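Local coordinates for zona occludens toxin N-terminal domain-containing protein (PDB 2R2A) that is of unproven function but, as the N-terminal Zot domain of a longer membrane protein in the P-loop NTPase clan, probably binds a nucleoside triphosphate, at residues Ser24-Ala27 with Met31-Pro34; Ile39-Phe44 with Gly123-Val128. One frame throughout, in Å; residues are numbered along the deposited sequence. Where two conformers were deposited one is given.

Contact 1 (Ser24-Ala27 with Met31-Pro34); sequences SMMA and MFKP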
# COMPACT_ATOMS: atom_id res chain seq x y z
N SER A 24 -3.14 11.38 4.28
CA SER A 24 -4.39 12.12 4.08
C SER A 24 -5.60 11.17 4.04
O SER A 24 -6.67 11.44 4.63
CB SER A 24 -4.30 12.94 2.78
OG SER A 24 -5.29 13.96 2.72
N MSE A 25 -5.44 10.03 3.36
CA MSE A 25 -6.49 8.99 3.33
C MSE A 25 -6.73 8.39 4.69
O MSE A 25 -7.88 8.19 5.11
CB MSE A 25 -6.11 7.91 2.30
CG MSE A 25 -6.08 8.50 0.89
SE MSE A 25 -5.18 7.34 -0.44
CE MSE A 25 -6.65 6.12 -0.53
N MSE A 26 -5.65 8.08 5.39
CA MSE A 26 -5.79 7.53 6.75
C MSE A 26 -6.54 8.52 7.65
O MSE A 26 -7.23 8.11 8.59
CB MSE A 26 -4.43 7.23 7.32
CG MSE A 26 -3.62 6.24 6.52
SE MSE A 26 -1.92 5.90 7.38
CE MSE A 26 -2.58 4.83 8.90
N ALA A 27 -6.38 9.82 7.39
CA ALA A 27 -6.99 10.88 8.22
C ALA A 27 -8.48 11.07 7.92
O ALA A 27 -9.22 11.64 8.76
CB ALA A 27 -6.26 12.19 8.04
N MSE A 31 -12.42 3.44 6.25
CA MSE A 31 -11.82 2.20 6.79
C MSE A 31 -10.92 2.41 7.98
O MSE A 31 -10.67 1.46 8.75
CB MSE A 31 -11.12 1.35 5.70
CG MSE A 31 -9.89 1.99 5.04
SE MSE A 31 -8.87 0.57 4.13
CE MSE A 31 -9.95 0.59 2.56
N PHE A 32 -10.44 3.64 8.18
CA PHE A 32 -9.53 3.97 9.26
C PHE A 32 -10.19 4.50 10.53
O PHE A 32 -9.52 4.78 11.51
CB PHE A 32 -8.47 4.97 8.76
CG PHE A 32 -7.59 4.40 7.68
CD1 PHE A 32 -7.84 4.68 6.33
CD2 PHE A 32 -6.51 3.57 8.01
CE1 PHE A 32 -7.02 4.13 5.34
CE2 PHE A 32 -5.71 3.03 7.03
CZ PHE A 32 -5.96 3.33 5.69
N LYS A 33 -11.50 4.69 10.48
CA LYS A 33 -12.23 5.28 11.58
C LYS A 33 -12.50 4.20 12.61
O LYS A 33 -12.53 3.01 12.24
CB LYS A 33 -13.55 5.82 11.07
CG LYS A 33 -13.38 7.13 10.24
CD LYS A 33 -14.75 7.55 9.73
CE LYS A 33 -14.66 8.66 8.68
NZ LYS A 33 -13.99 9.88 9.19
N PRO A 34 -12.73 4.60 13.88
CA PRO A 34 -13.03 3.59 14.92
C PRO A 34 -14.42 3.02 14.67
O PRO A 34 -15.28 3.72 14.12
CB PRO A 34 -13.01 4.39 16.22
CG PRO A 34 -13.22 5.78 15.85
CD PRO A 34 -12.77 5.97 14.42
O HOH W 1 -11.52 9.95 10.27
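Phe32 lays one face of its ring against the backbone of Met26, and most of this buried contact is apolar. Met26 CA stands 3.8 Å from the centroid of the Phe32 ring, 22° off the ring normal and displaced toward the rim, a CH-pi contact. The selenomethionine side chain of Met26 continues the same packing: its CG meets Phe32 CZ at 3.8 Å, then a bend at chi3 (72°) brings CE to within 4.1 Å of Phe32 CE2. Met26 SE lies obliquely to the Phe32 ring, 5.3 Å from its centroid, in a loose Met-aromatic contact. In terms of fold, the chain doubles back after helix 18-28, which follows a probable Walker A loop, and the returning 3-10 turn packs its aromatic ring on the last turn of that helix. Met26 and Phe32 also reach the central sheet, at Ile92 and Ile90 of strand 90-93. Two helix carbonyls meet the side chain of Phe32: Met26 O comes 3.4 Å from Phe32 CB, at the root of the ring, and Met25 O approaches the ring obliquely. The polar link is indirect and peripheral. One water donates to Ala27 O and accepts from Lys33 NZ, bridging Ala27 to the exposed Lys33.

Contact 2 (Ile39-Phe44 with Gly123-Val128); sequences IRRKVF and GIDIFV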
# COMPACT_ATOMS: atom_id res chain seq x y z
N ILE A 39 -12.94 1.02 18.40
CA ILE A 39 -11.76 0.27 17.99
C ILE A 39 -11.45 0.57 16.52
O ILE A 39 -12.30 0.38 15.66
CB ILE A 39 -11.97 -1.26 18.12
CG1 ILE A 39 -12.57 -1.61 19.48
CG2 ILE A 39 -10.67 -2.01 17.93
CD1 ILE A 39 -11.67 -1.27 20.66
N ARG A 40 -10.23 1.02 16.27
CA ARG A 40 -9.72 1.17 14.89
C ARG A 40 -9.11 -0.13 14.40
O ARG A 40 -8.54 -0.90 15.18
CB ARG A 40 -8.68 2.28 14.78
CG ARG A 40 -9.19 3.66 15.01
CD ARG A 40 -8.09 4.62 15.45
NE ARG A 40 -8.39 6.04 15.21
CZ ARG A 40 -9.23 6.78 15.94
NH1 ARG A 40 -9.90 6.27 16.98
NH2 ARG A 40 -9.41 8.06 15.64
N ARG A 41 -9.20 -0.39 13.09
CA ARG A 41 -8.53 -1.56 12.53
C ARG A 41 -7.01 -1.41 12.72
O ARG A 41 -6.48 -0.31 12.59
CB ARG A 41 -8.85 -1.70 11.03
CG ARG A 41 -10.34 -1.97 10.83
CD ARG A 41 -10.70 -1.89 9.36
NE ARG A 41 -10.03 -2.92 8.58
CZ ARG A 41 -10.13 -3.04 7.26
NH1 ARG A 41 -10.88 -2.19 6.56
NH2 ARG A 41 -9.45 -4.01 6.61
N LYS A 42 -6.34 -2.50 13.09
CA LYS A 42 -4.90 -2.50 13.29
C LYS A 42 -4.22 -2.18 11.96
O LYS A 42 -4.65 -2.70 10.92
CB LYS A 42 -4.46 -3.88 13.78
CG LYS A 42 -3.00 -3.99 14.10
CD LYS A 42 -2.70 -5.31 14.85
CE LYS A 42 -1.27 -5.30 15.40
NZ LYS A 42 -0.77 -6.63 15.93
N VAL A 43 -3.21 -1.31 11.99
CA VAL A 43 -2.43 -0.90 10.80
C VAL A 43 -0.98 -1.43 10.87
O VAL A 43 -0.30 -1.24 11.88
CB VAL A 43 -2.44 0.65 10.63
CG1 VAL A 43 -1.62 1.11 9.39
CG2 VAL A 43 -3.88 1.20 10.51
N PHE A 44 -0.55 -2.16 9.85
CA PHE A 44 0.85 -2.59 9.74
C PHE A 44 1.48 -1.73 8.66
O PHE A 44 0.91 -1.59 7.58
CB PHE A 44 0.93 -4.07 9.32
CG PHE A 44 0.36 -5.03 10.36
CD1 PHE A 44 -0.94 -5.50 10.25
CD2 PHE A 44 1.16 -5.48 11.40
CE1 PHE A 44 -1.46 -6.40 11.21
CE2 PHE A 44 0.66 -6.36 12.38
CZ PHE A 44 -0.66 -6.82 12.27
N GLY A 123 -9.84 -10.72 5.49
CA GLY A 123 -10.42 -9.37 5.46
C GLY A 123 -9.38 -8.26 5.48
O GLY A 123 -9.64 -7.19 6.04
N ILE A 124 -8.22 -8.51 4.87
CA ILE A 124 -7.07 -7.59 4.96
C ILE A 124 -7.07 -6.56 3.82
O ILE A 124 -7.00 -6.95 2.65
CB ILE A 124 -5.72 -8.35 4.89
CG1 ILE A 124 -5.63 -9.46 5.96
CG2 ILE A 124 -4.54 -7.37 4.96
CD1 ILE A 124 -5.66 -8.94 7.37
N ASP A 125 -7.13 -5.27 4.14
CA ASP A 125 -6.93 -4.22 3.13
C ASP A 125 -5.45 -3.93 2.96
O ASP A 125 -4.72 -3.84 3.92
CB ASP A 125 -7.71 -2.97 3.47
CG ASP A 125 -9.17 -3.07 3.07
OD1 ASP A 125 -9.47 -2.78 1.88
OD2 ASP A 125 -10.00 -3.47 3.91
N ILE A 126 -5.00 -3.80 1.72
CA ILE A 126 -3.59 -3.63 1.47
C ILE A 126 -3.41 -2.39 0.60
O ILE A 126 -4.17 -2.20 -0.33
CB ILE A 126 -3.01 -4.86 0.69
CG1 ILE A 126 -3.18 -6.15 1.51
CG2 ILE A 126 -1.53 -4.58 0.29
CD1 ILE A 126 -2.95 -7.47 0.71
N PHE A 127 -2.46 -1.52 0.95
CA PHE A 127 -2.05 -0.38 0.08
C PHE A 127 -0.59 -0.61 -0.26
O PHE A 127 0.22 -0.81 0.65
CB PHE A 127 -2.17 0.94 0.82
CG PHE A 127 -3.58 1.31 1.16
CD1 PHE A 127 -4.30 2.15 0.32
CD2 PHE A 127 -4.21 0.75 2.30
CE1 PHE A 127 -5.66 2.48 0.61
CE2 PHE A 127 -5.57 1.06 2.58
CZ PHE A 127 -6.27 1.92 1.76
N VAL A 128 -0.22 -0.52 -1.54
CA VAL A 128 1.19 -0.62 -1.90
C VAL A 128 1.57 0.66 -2.65
O VAL A 128 0.82 1.12 -3.49
CB VAL A 128 1.50 -1.86 -2.80
CG1 VAL A 128 1.62 -3.14 -1.90
CG2 VAL A 128 0.47 -2.03 -3.90
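The guanidinium of Arg41 presents an edge to Asp125, whose OD2 lies close to the guanidinium plane, while the carbonyl of Gly123 approaches obliquely. Carboxylate and guanidinium are far from coplanar, their planes being 65° apart. The two terminal nitrogens converge end-on upon a single oxygen, OD2, and not on one oxygen each. Arg41 NH2 makes the shorter and straighter bond, 2.8 Å to Asp125 OD2 with an angle of 153° at the hydrogen, and it uses the anti lone pair. Arg41 NH1 reaches the same Asp125 OD2 at 3.1 Å, from above the carboxylate plane and with a more bent bond. The arginine chain bends at chi3 (64°), and the two side chains cross at about a right angle. Gly123 O is 3.2 Å from Arg41 NH2, but the angle is too poor for a hydrogen bond; its partial negative charge may still favour the cation.

Surrounding groups fix both partners. Arg41 NE donates to Gly88 O, and Asp125 OD1 accepts from Glu6 N, leaving OD2 to take the two arginine bonds. Both oxygens of this buried carboxylate are thus supplied with donors, which would be expected to favour its ionised form. Strand 90-93 separates strands 43-45 and 125-130 in the parallel part of the sheet, so the arginine reaches across the beginning of the intervening strand, touching Ile90, and links the segment leading into strand 43-45 with the N-terminal end of strand 125-130, in an alpha/beta core like that of P-loop NTPases.

From the N terminus, strand 7-11 leads through the probable P-loop into helix 18-28. Contact 1 then closes a very short loop at the end of this helix, and is complete before contact 2 opens. The chain runs on to Ile39-Phe44 and strand 43-45, and contact 2 closes a far longer loop that takes in strands 55-58, 72-73 and 90-93 before returning at Gly123-Val128. The two loops are therefore in series, neither nested nor crossed. In space they meet through Met31: Met31 O packs 3.4 Å from Arg41 CD, and Met31 SE lies 3.7 Å from Phe127 CE2. Helix end, turn and parallel strands are thereby joined on one side of the chain's centre.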